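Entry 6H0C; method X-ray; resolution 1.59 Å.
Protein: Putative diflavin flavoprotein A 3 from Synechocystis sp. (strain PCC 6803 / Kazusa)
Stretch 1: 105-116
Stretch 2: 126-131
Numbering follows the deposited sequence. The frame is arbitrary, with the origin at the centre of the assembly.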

# COMPACT_ATOMS: atom_id res chain seq x y z
N ILE A 105 -7.42 16.57 4.70
CA ILE A 105 -6.69 16.81 3.46
C ILE A 105 -6.25 15.48 2.84
O ILE A 105 -5.55 14.69 3.49
N CYS A 106 -6.65 15.23 1.60
CA CYS A 106 -6.31 13.95 0.96
C CYS A 106 -6.54 13.96 -0.55
O CYS A 106 -7.04 14.93 -1.11
N SER A 107 -6.18 12.86 -1.20
CA SER A 107 -6.36 12.75 -2.64
C SER A 107 -7.82 12.45 -2.98
O SER A 107 -8.63 12.16 -2.10
N ASN A 108 -8.14 12.53 -4.26
CA ASN A 108 -9.51 12.30 -4.68
C ASN A 108 -9.96 10.85 -4.46
O ASN A 108 -11.06 10.62 -3.95
N PRO A 109 -9.12 9.87 -4.85
CA PRO A 109 -9.49 8.48 -4.56
C PRO A 109 -9.64 8.22 -3.06
O PRO A 109 -10.54 7.48 -2.65
N ALA A 110 -8.77 8.83 -2.24
CA ALA A 110 -8.85 8.68 -0.79
C ALA A 110 -10.15 9.28 -0.27
O ALA A 110 -10.79 8.71 0.62
N ALA A 111 -10.54 10.43 -0.81
CA ALA A 111 -11.79 11.08 -0.41
C ALA A 111 -12.99 10.18 -0.69
O ALA A 111 -13.87 10.03 0.16
N GLN A 112 -13.02 9.57 -1.87
CA GLN A 112 -14.09 8.65 -2.23
C GLN A 112 -14.13 7.45 -1.28
O GLN A 112 -15.19 7.04 -0.82
N ASN A 113 -12.95 6.91 -0.98
CA ASN A 113 -12.81 5.81 -0.03
C ASN A 113 -13.35 6.20 1.36
O ASN A 113 -14.21 5.51 1.93
N LEU A 114 -12.84 7.32 1.87
CA LEU A 114 -13.18 7.81 3.20
C LEU A 114 -14.67 8.08 3.36
O LEU A 114 -15.24 7.87 4.44
N GLU A 115 -15.31 8.56 2.30
CA GLU A 115 -16.75 8.83 2.34
C GLU A 115 -17.52 7.54 2.57
O GLU A 115 -18.46 7.50 3.36
N LYS A 116 -17.12 6.46 1.91
CA LYS A 116 -17.75 5.18 2.17
C LYS A 116 -17.39 4.71 3.58
O LYS A 116 -18.27 4.40 4.37
N PRO A 126 -15.11 18.56 7.18
CA PRO A 126 -15.03 18.77 5.73
C PRO A 126 -13.76 18.13 5.17
O PRO A 126 -12.76 17.98 5.88
N ILE A 127 -13.84 17.72 3.91
CA ILE A 127 -12.71 17.17 3.19
C ILE A 127 -12.29 18.13 2.09
O ILE A 127 -13.12 18.57 1.29
N GLN A 128 -11.01 18.47 2.06
CA GLN A 128 -10.48 19.24 0.94
C GLN A 128 -9.57 18.35 0.10
O GLN A 128 -8.51 17.91 0.56
N VAL A 129 -10.00 18.07 -1.13
CA VAL A 129 -9.26 17.21 -2.03
C VAL A 129 -8.06 17.92 -2.65
O VAL A 129 -8.15 19.06 -3.11
N MET A 130 -6.92 17.24 -2.67
CA MET A 130 -5.71 17.80 -3.27
C MET A 130 -5.28 17.00 -4.51
O MET A 130 -5.29 15.77 -4.53
N LYS A 131 -4.92 17.75 -5.54
CA LYS A 131 -4.47 17.22 -6.81
C LYS A 131 -3.00 17.63 -6.99
O LYS A 131 -2.48 18.43 -6.22

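Two parallel strand segments lie side by side here, and the helix that follows the first one, 108-116, runs back over one face of the pair, its N-to-C direction at 153° to that of strand 127-129 and its axis 8.6 Å away at closest approach. The geometry sorts the side chains of stretch 2: alternate residues look toward the helix, and those between them serve the other face.

Pro126 precedes the strand and is out of reach of stretch 1. Contact begins with Ile127, which points toward stretch 1 and has the largest covered area of any residue in the pair. Its m,t rotamer (chi1 -64°, chi2 167°) spreads its two branches over different neighbours. CG2 lies 3.9 Å from Cys106 SG and 4.0 Å from Ala111 CB, while CD1 reaches along the helix to Leu114 CD2 and to Glu115 CG, each at 4.3 Å. Leu114 meets it from a t,p rotamer; Glu115 contributes the aliphatic part of its side chain, set sideways in an m,t conformation. One beta-branched residue thus spans strand and helix together.

Gln128 is bridged to Ile105, and both side chains lie on the face away from that occupied by Cys106 and Val129. The glutamine is extended, t,t; its CB is 3.7 Å from Ile105 CD1, and the rest of the chain continues past that methyl, with Gln128 OE1 at 4.2 Å from Ile105 CD1, while the isoleucine, in m,m, brings its end nearer to stretch 2. The backbone carries the polar part: Cys106 N donates a weak hydrogen bond to Gln128 O at 3.4 Å.

Val129 returns to the helix face, bridged to Cys106, whose chi1 is p. With chi1 at 175° (t), the valine sends CG2 to Ala111 CB at 3.8 Å and CG1 to the start of the helix, 3.8 Å from Asn108 CB and 3.6 Å from Asn108 N. Ala111 therefore meets both Ile127 and Val129, its single methyl pointing toward the strand. Val129 CA also makes a CA-H...O contact with Cys106 O, at 3.3 Å.

Met130 closes the register. Its amide N donates a good hydrogen bond to the same Cys106 O, 2.8 Å, at an angle of 163°. The side chain, m,m,t, leaves sideways and packs CG 3.6 Å from Ile105 CG2, extending the apolar patch on the Ile105 side. Its carbonyl is used as well: water 1 donates to Met130 O at 2.6 Å and accepts from Asn108 N at 2.9 Å, joining stretch 2 to the first turn of the helix, where that amide has no earlier helical carbonyl to bind. Next to it, Ser107 caps the helix, its OG (chi1 p) accepting from Ala110 N at 3.2 Å while the side chain points away from stretch 2.

Lys131, all t, leads its end away and touches nothing in stretch 1. The rule is compact: apolar side chains between strand and helix, backbone bonds between strands, and one water where they part.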

# COMPACT_ATOMS: atom_id res chain seq x y z
CB ILE A 105 -5.44 17.68 3.71
CG1 ILE A 105 -5.82 18.99 4.41
CG2 ILE A 105 -4.69 17.93 2.41
CD1 ILE A 105 -6.79 19.83 3.61
CB CYS A 106 -7.13 12.83 1.61
SG CYS A 106 -8.92 12.94 1.31
CB SER A 107 -5.47 11.66 -3.22
OG SER A 107 -6.04 10.39 -2.95
CB ASN A 108 -9.69 12.68 -6.14
CG ASN A 108 -11.13 12.66 -6.55
OD1 ASN A 108 -11.90 13.54 -6.18
ND2 ASN A 108 -11.53 11.63 -7.30
CB PRO A 109 -8.33 7.67 -5.17
CG PRO A 109 -7.77 8.56 -6.23
CD PRO A 109 -7.89 9.95 -5.66
CB ALA A 110 -7.64 9.34 -0.12
CB ALA A 111 -11.94 12.41 -1.13
CB GLN A 112 -13.91 8.16 -3.67
CG GLN A 112 -14.05 9.26 -4.69
CD GLN A 112 -13.49 8.89 -6.04
OE1 GLN A 112 -12.87 7.84 -6.20
NE2 GLN A 112 -13.70 9.75 -7.03
CB ASN A 113 -11.34 5.39 0.05
CG ASN A 113 -11.13 4.08 0.77
OD1 ASN A 113 -12.09 3.37 1.10
ND2 ASN A 113 -9.87 3.73 1.03
CB LEU A 114 -12.38 9.08 3.48
CG LEU A 114 -12.17 9.51 4.93
CD1 LEU A 114 -11.52 8.40 5.73
CD2 LEU A 114 -11.31 10.77 4.96
CB GLU A 115 -17.21 9.53 1.06
CG GLU A 115 -16.70 10.98 0.94
CD GLU A 115 -17.02 11.64 -0.40
OE1 GLU A 115 -16.43 12.71 -0.69
OE2 GLU A 115 -17.85 11.09 -1.16
CB LYS A 116 -17.34 4.14 1.12
CG LYS A 116 -17.84 4.48 -0.29
CD LYS A 116 -17.66 3.33 -1.27
CE LYS A 116 -16.19 2.99 -1.49
NZ LYS A 116 -15.47 4.02 -2.30
CB PRO A 126 -15.00 20.29 5.60
CG PRO A 126 -14.35 20.75 6.85
CD PRO A 126 -14.80 19.79 7.93
CB ILE A 127 -13.05 15.81 2.55
CG1 ILE A 127 -13.35 14.77 3.63
CG2 ILE A 127 -11.91 15.35 1.65
CD1 ILE A 127 -13.99 13.51 3.08
CB GLN A 128 -9.73 20.48 1.44
CG GLN A 128 -9.24 21.40 0.33
CD GLN A 128 -8.56 22.66 0.86
OE1 GLN A 128 -8.83 23.11 1.98
NE2 GLN A 128 -7.66 23.22 0.06
CB VAL A 129 -10.16 16.68 -3.15
CG1 VAL A 129 -9.35 15.88 -4.14
CG2 VAL A 129 -11.27 15.82 -2.55
CB MET A 130 -4.58 17.85 -2.24
CG MET A 130 -4.84 18.78 -1.05
SD MET A 130 -4.95 20.53 -1.53
CE MET A 130 -4.81 21.34 0.07
CB LYS A 131 -5.35 17.76 -7.95
CG LYS A 131 -4.93 17.36 -9.35
CD LYS A 131 -5.87 17.95 -10.41
CE LYS A 131 -5.56 17.39 -11.81
NZ LYS A 131 -6.48 17.96 -12.84
O HOH W 1 -6.22 13.85 -5.97